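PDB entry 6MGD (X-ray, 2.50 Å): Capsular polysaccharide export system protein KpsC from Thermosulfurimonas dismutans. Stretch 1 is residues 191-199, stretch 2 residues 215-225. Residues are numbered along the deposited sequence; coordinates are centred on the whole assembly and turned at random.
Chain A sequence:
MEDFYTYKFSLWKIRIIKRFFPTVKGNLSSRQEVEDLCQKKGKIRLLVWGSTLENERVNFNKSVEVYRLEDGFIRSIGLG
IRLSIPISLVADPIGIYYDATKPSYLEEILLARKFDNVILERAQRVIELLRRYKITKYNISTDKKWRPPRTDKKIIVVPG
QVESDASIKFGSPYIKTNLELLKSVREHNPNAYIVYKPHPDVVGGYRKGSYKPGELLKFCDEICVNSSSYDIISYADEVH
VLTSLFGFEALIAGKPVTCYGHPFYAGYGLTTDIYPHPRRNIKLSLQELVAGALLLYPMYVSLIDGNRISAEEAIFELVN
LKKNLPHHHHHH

Stretch 1 (191-199) NAYIVYKPH
Stretch 2, residues 215-225: ELLKFCDEICV

A side chain can bond to a strand's backbone as well as a carbonyl can, and in this parallel pairing in KpsC an aspartate does so. The first stretch forms a strand over Tyr-193 to Lys-197; the second passes from helical phi/psi at Glu-215 to Leu-217, through a turn in which Leu-216 O accepts from Phe-219 N (3.1 Å) and Cys-220 N (3.0 Å), to a weakly bonded strand around Glu-222 and Ile-223. The chains run parallel, Val-195 beside Glu-222 (CA to CA 4.9 Å) and Tyr-196 beside Ile-223 (4.7 Å between their CA atoms), and bury 629 Å² in total.

Asn-191 makes no contact, and Ala-192 little. Tyr-193 (phi/psi -88/110) is a t rotamer with chi2 -82°. Its CA-to-CB bond points sideways, but the ring comes nearer the partner: Asp-221 CB lies over one face, 3.9 Å from the Tyr-193 ring centroid, a CH-pi contact, while at the ring's edge Tyr-193 OH donates to Glu-222 OE1 at 3.2 Å.

Ile-194 (-103/123; chi1 m, chi2 t) is clasped by Asp-221 (-74/-53; chi1 m, chi2 -67°). Ile-194 N donates to Asp-221 OD2 at 2.7 Å, and Asp-221 N returns a bond to Ile-194 O, also 2.7 Å; the aspartate thus meets Ile-194 twice, its carboxylate accepting from the backbone amide and its own amide donating to the carbonyl. A weak bond from Glu-222 N reaches Ile-194 O at 3.4 Å. Ile-194 CG2 also packs 4.0 Å from Cys-220 CB.

Val-195 (-117/124; chi1 42°, p) shares a sheet face with Glu-222 (-132/165; chi1 92°, off the wells, chi2 t). Val-195 CG2 lies 3.7 Å from Glu-222 CG and 3.5 Å from CB of Cys-224 (chi1 t), while Val-195 CA makes a CA-H...O contact with Glu-222 O at 3.3 Å.

Tyr-196 (-98/119; chi1 t, chi2 66°) points to the face shared with Ile-223 (-121/102; m, t). Tyr-196 N donates to Glu-222 O at 3.0 Å, nearly straight at 165°; Cys-224 N gives a weak, bent bond to Tyr-196 O at 2.9 Å and 126°. Apolar packing gathers around this tyrosine: Tyr-196 CE2 is 3.9 Å from CD1 of Leu-216 (chi1 m, chi2 t), and Tyr-196 CB is 3.9 Å from SG of Cys-220 (chi1 p).

Lys-197 (-99/100; chi1 t) contributes a CA-H...O contact, its CA 3.6 Å from Cys-224 O. Pro-198 (-69/152, C-gamma endo) lacks an amide hydrogen and closes the contact by packing: Pro-198 CD lies 3.9 Å from Ile-223 CG2. His-199 lies beyond reach.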

# COMPACT_ATOMS: atom_id res chain seq x y z
N ASN A 191 10.21 7.59 -27.01
CA ASN A 191 9.64 6.84 -28.12
C ASN A 191 8.69 5.73 -27.70
O ASN A 191 8.06 5.11 -28.57
CB ASN A 191 10.75 6.23 -28.98
CG ASN A 191 11.73 7.27 -29.50
OD1 ASN A 191 12.88 7.32 -29.06
ND2 ASN A 191 11.27 8.09 -30.43
N ALA A 192 8.56 5.46 -26.41
CA ALA A 192 7.72 4.36 -25.95
C ALA A 192 6.24 4.69 -26.16
O ALA A 192 5.84 5.86 -26.26
CB ALA A 192 7.99 4.05 -24.48
N TYR A 193 5.43 3.64 -26.21
CA TYR A 193 3.98 3.79 -26.28
C TYR A 193 3.45 3.87 -24.85
O TYR A 193 3.47 2.88 -24.11
CB TYR A 193 3.34 2.63 -27.04
CG TYR A 193 1.86 2.82 -27.32
CD1 TYR A 193 0.90 2.53 -26.36
CD2 TYR A 193 1.42 3.29 -28.55
CE1 TYR A 193 -0.44 2.71 -26.61
CE2 TYR A 193 0.08 3.47 -28.81
CZ TYR A 193 -0.85 3.18 -27.84
OH TYR A 193 -2.19 3.35 -28.09
N ILE A 194 2.97 5.05 -24.47
CA ILE A 194 2.49 5.30 -23.12
C ILE A 194 0.97 5.29 -23.14
O ILE A 194 0.35 6.05 -23.89
CB ILE A 194 3.03 6.63 -22.57
CG1 ILE A 194 4.56 6.64 -22.60
CG2 ILE A 194 2.52 6.87 -21.16
CD1 ILE A 194 5.18 7.93 -22.11
N VAL A 195 0.38 4.44 -22.32
CA VAL A 195 -1.07 4.37 -22.14
C VAL A 195 -1.37 4.73 -20.69
O VAL A 195 -0.84 4.10 -19.77
CB VAL A 195 -1.64 2.99 -22.51
CG1 VAL A 195 -0.75 1.88 -21.98
CG2 VAL A 195 -3.05 2.84 -21.98
N TYR A 196 -2.20 5.75 -20.49
CA TYR A 196 -2.54 6.24 -19.16
C TYR A 196 -3.86 5.64 -18.72
O TYR A 196 -4.90 5.85 -19.36
CB TYR A 196 -2.61 7.76 -19.14
CG TYR A 196 -3.06 8.34 -17.82
CD1 TYR A 196 -2.26 8.22 -16.69
CD2 TYR A 196 -4.26 9.02 -17.70
CE1 TYR A 196 -2.65 8.75 -15.47
CE2 TYR A 196 -4.67 9.56 -16.49
CZ TYR A 196 -3.86 9.42 -15.38
OH TYR A 196 -4.25 9.95 -14.17
N LYS A 197 -3.83 4.88 -17.62
CA LYS A 197 -5.03 4.33 -17.02
C LYS A 197 -5.44 5.22 -15.86
O LYS A 197 -4.85 5.11 -14.77
CB LYS A 197 -4.80 2.89 -16.55
CG LYS A 197 -6.03 2.25 -15.95
CD LYS A 197 -5.67 1.44 -14.71
CE LYS A 197 -6.89 0.69 -14.19
NZ LYS A 197 -7.47 -0.18 -15.25
N PRO A 198 -6.41 6.10 -16.02
CA PRO A 198 -6.79 6.99 -14.92
C PRO A 198 -7.45 6.22 -13.79
O PRO A 198 -8.07 5.17 -14.00
CB PRO A 198 -7.77 7.97 -15.58
CG PRO A 198 -8.37 7.18 -16.70
CD PRO A 198 -7.26 6.30 -17.21
N HIS A 199 -7.30 6.74 -12.58
CA HIS A 199 -7.90 6.10 -11.43
C HIS A 199 -9.42 6.13 -11.56
O HIS A 199 -9.98 7.12 -12.04
CB HIS A 199 -7.46 6.81 -10.14
CG HIS A 199 -7.83 6.06 -8.89
ND1 HIS A 199 -9.05 6.20 -8.27
CD2 HIS A 199 -7.13 5.16 -8.16
CE1 HIS A 199 -9.09 5.42 -7.20
NE2 HIS A 199 -7.94 4.78 -7.11
N GLU A 215 -4.85 17.71 -22.25
CA GLU A 215 -3.46 17.93 -21.89
C GLU A 215 -2.76 16.64 -21.45
O GLU A 215 -1.53 16.60 -21.43
CB GLU A 215 -3.37 18.97 -20.77
CG GLU A 215 -4.16 18.63 -19.52
CD GLU A 215 -4.31 19.81 -18.59
OE1 GLU A 215 -5.44 20.06 -18.12
OE2 GLU A 215 -3.30 20.50 -18.33
N LEU A 216 -3.53 15.60 -21.11
CA LEU A 216 -2.92 14.31 -20.82
C LEU A 216 -2.36 13.67 -22.09
O LEU A 216 -1.27 13.10 -22.07
CB LEU A 216 -3.94 13.38 -20.16
CG LEU A 216 -4.53 13.80 -18.82
CD1 LEU A 216 -5.62 12.83 -18.39
CD2 LEU A 216 -3.44 13.87 -17.76
N LEU A 217 -3.10 13.77 -23.20
CA LEU A 217 -2.69 13.18 -24.47
C LEU A 217 -1.45 13.84 -25.06
O LEU A 217 -0.84 13.26 -25.97
CB LEU A 217 -3.84 13.26 -25.47
CG LEU A 217 -5.00 12.28 -25.25
CD1 LEU A 217 -6.13 12.57 -26.23
CD2 LEU A 217 -4.51 10.84 -25.40
N LYS A 218 -1.05 15.02 -24.58
CA LYS A 218 0.19 15.62 -25.05
C LYS A 218 1.43 14.92 -24.51
O LYS A 218 2.55 15.28 -24.89
CB LYS A 218 0.23 17.11 -24.68
CG LYS A 218 -0.87 17.92 -25.36
CD LYS A 218 -0.57 19.41 -25.36
CE LYS A 218 -0.71 20.02 -23.97
NZ LYS A 218 -0.58 21.50 -24.02
N PHE A 219 1.26 13.93 -23.63
CA PHE A 219 2.36 13.13 -23.12
C PHE A 219 2.09 11.63 -23.12
O PHE A 219 3.06 10.86 -23.07
CB PHE A 219 2.73 13.57 -21.70
CG PHE A 219 2.82 15.06 -21.54
CD1 PHE A 219 3.93 15.76 -21.99
CD2 PHE A 219 1.77 15.77 -20.97
CE1 PHE A 219 4.00 17.13 -21.85
CE2 PHE A 219 1.84 17.14 -20.83
CZ PHE A 219 2.96 17.83 -21.27
N CYS A 220 0.84 11.20 -23.18
CA CYS A 220 0.50 9.79 -23.31
C CYS A 220 -0.19 9.56 -24.65
O CYS A 220 -0.90 10.43 -25.17
CB CYS A 220 -0.41 9.33 -22.17
SG CYS A 220 -2.08 10.02 -22.22
N ASP A 221 0.03 8.37 -25.21
CA ASP A 221 -0.49 8.07 -26.54
C ASP A 221 -2.00 7.84 -26.50
O ASP A 221 -2.75 8.46 -27.26
CB ASP A 221 0.24 6.86 -27.13
CG ASP A 221 1.70 7.16 -27.40
OD1 ASP A 221 1.98 7.98 -28.30
OD2 ASP A 221 2.56 6.59 -26.70
N GLU A 222 -2.46 6.95 -25.63
CA GLU A 222 -3.89 6.71 -25.45
C GLU A 222 -4.21 6.72 -23.96
O GLU A 222 -3.33 6.64 -23.11
CB GLU A 222 -4.34 5.40 -26.10
CG GLU A 222 -4.32 4.18 -25.19
CD GLU A 222 -5.00 2.97 -25.81
OE1 GLU A 222 -4.31 1.98 -26.11
OE2 GLU A 222 -6.24 3.02 -26.00
N ILE A 223 -5.51 6.82 -23.66
CA ILE A 223 -6.00 6.87 -22.29
C ILE A 223 -6.94 5.69 -22.12
O ILE A 223 -8.09 5.73 -22.58
CB ILE A 223 -6.70 8.20 -21.98
CG1 ILE A 223 -5.70 9.36 -22.09
CG2 ILE A 223 -7.35 8.18 -20.60
CD1 ILE A 223 -6.27 10.73 -21.77
N CYS A 224 -6.47 4.63 -21.45
CA CYS A 224 -7.26 3.42 -21.25
C CYS A 224 -8.24 3.67 -20.12
O CYS A 224 -7.92 3.44 -18.95
CB CYS A 224 -6.37 2.22 -20.95
SG CYS A 224 -7.15 0.61 -21.22
N VAL A 225 -9.45 4.11 -20.47
CA VAL A 225 -10.44 4.48 -19.46
C VAL A 225 -11.10 3.28 -18.80
O VAL A 225 -11.63 3.42 -17.69
CB VAL A 225 -11.49 5.42 -20.08
CG1 VAL A 225 -11.03 6.86 -19.99
CG2 VAL A 225 -11.74 5.04 -21.53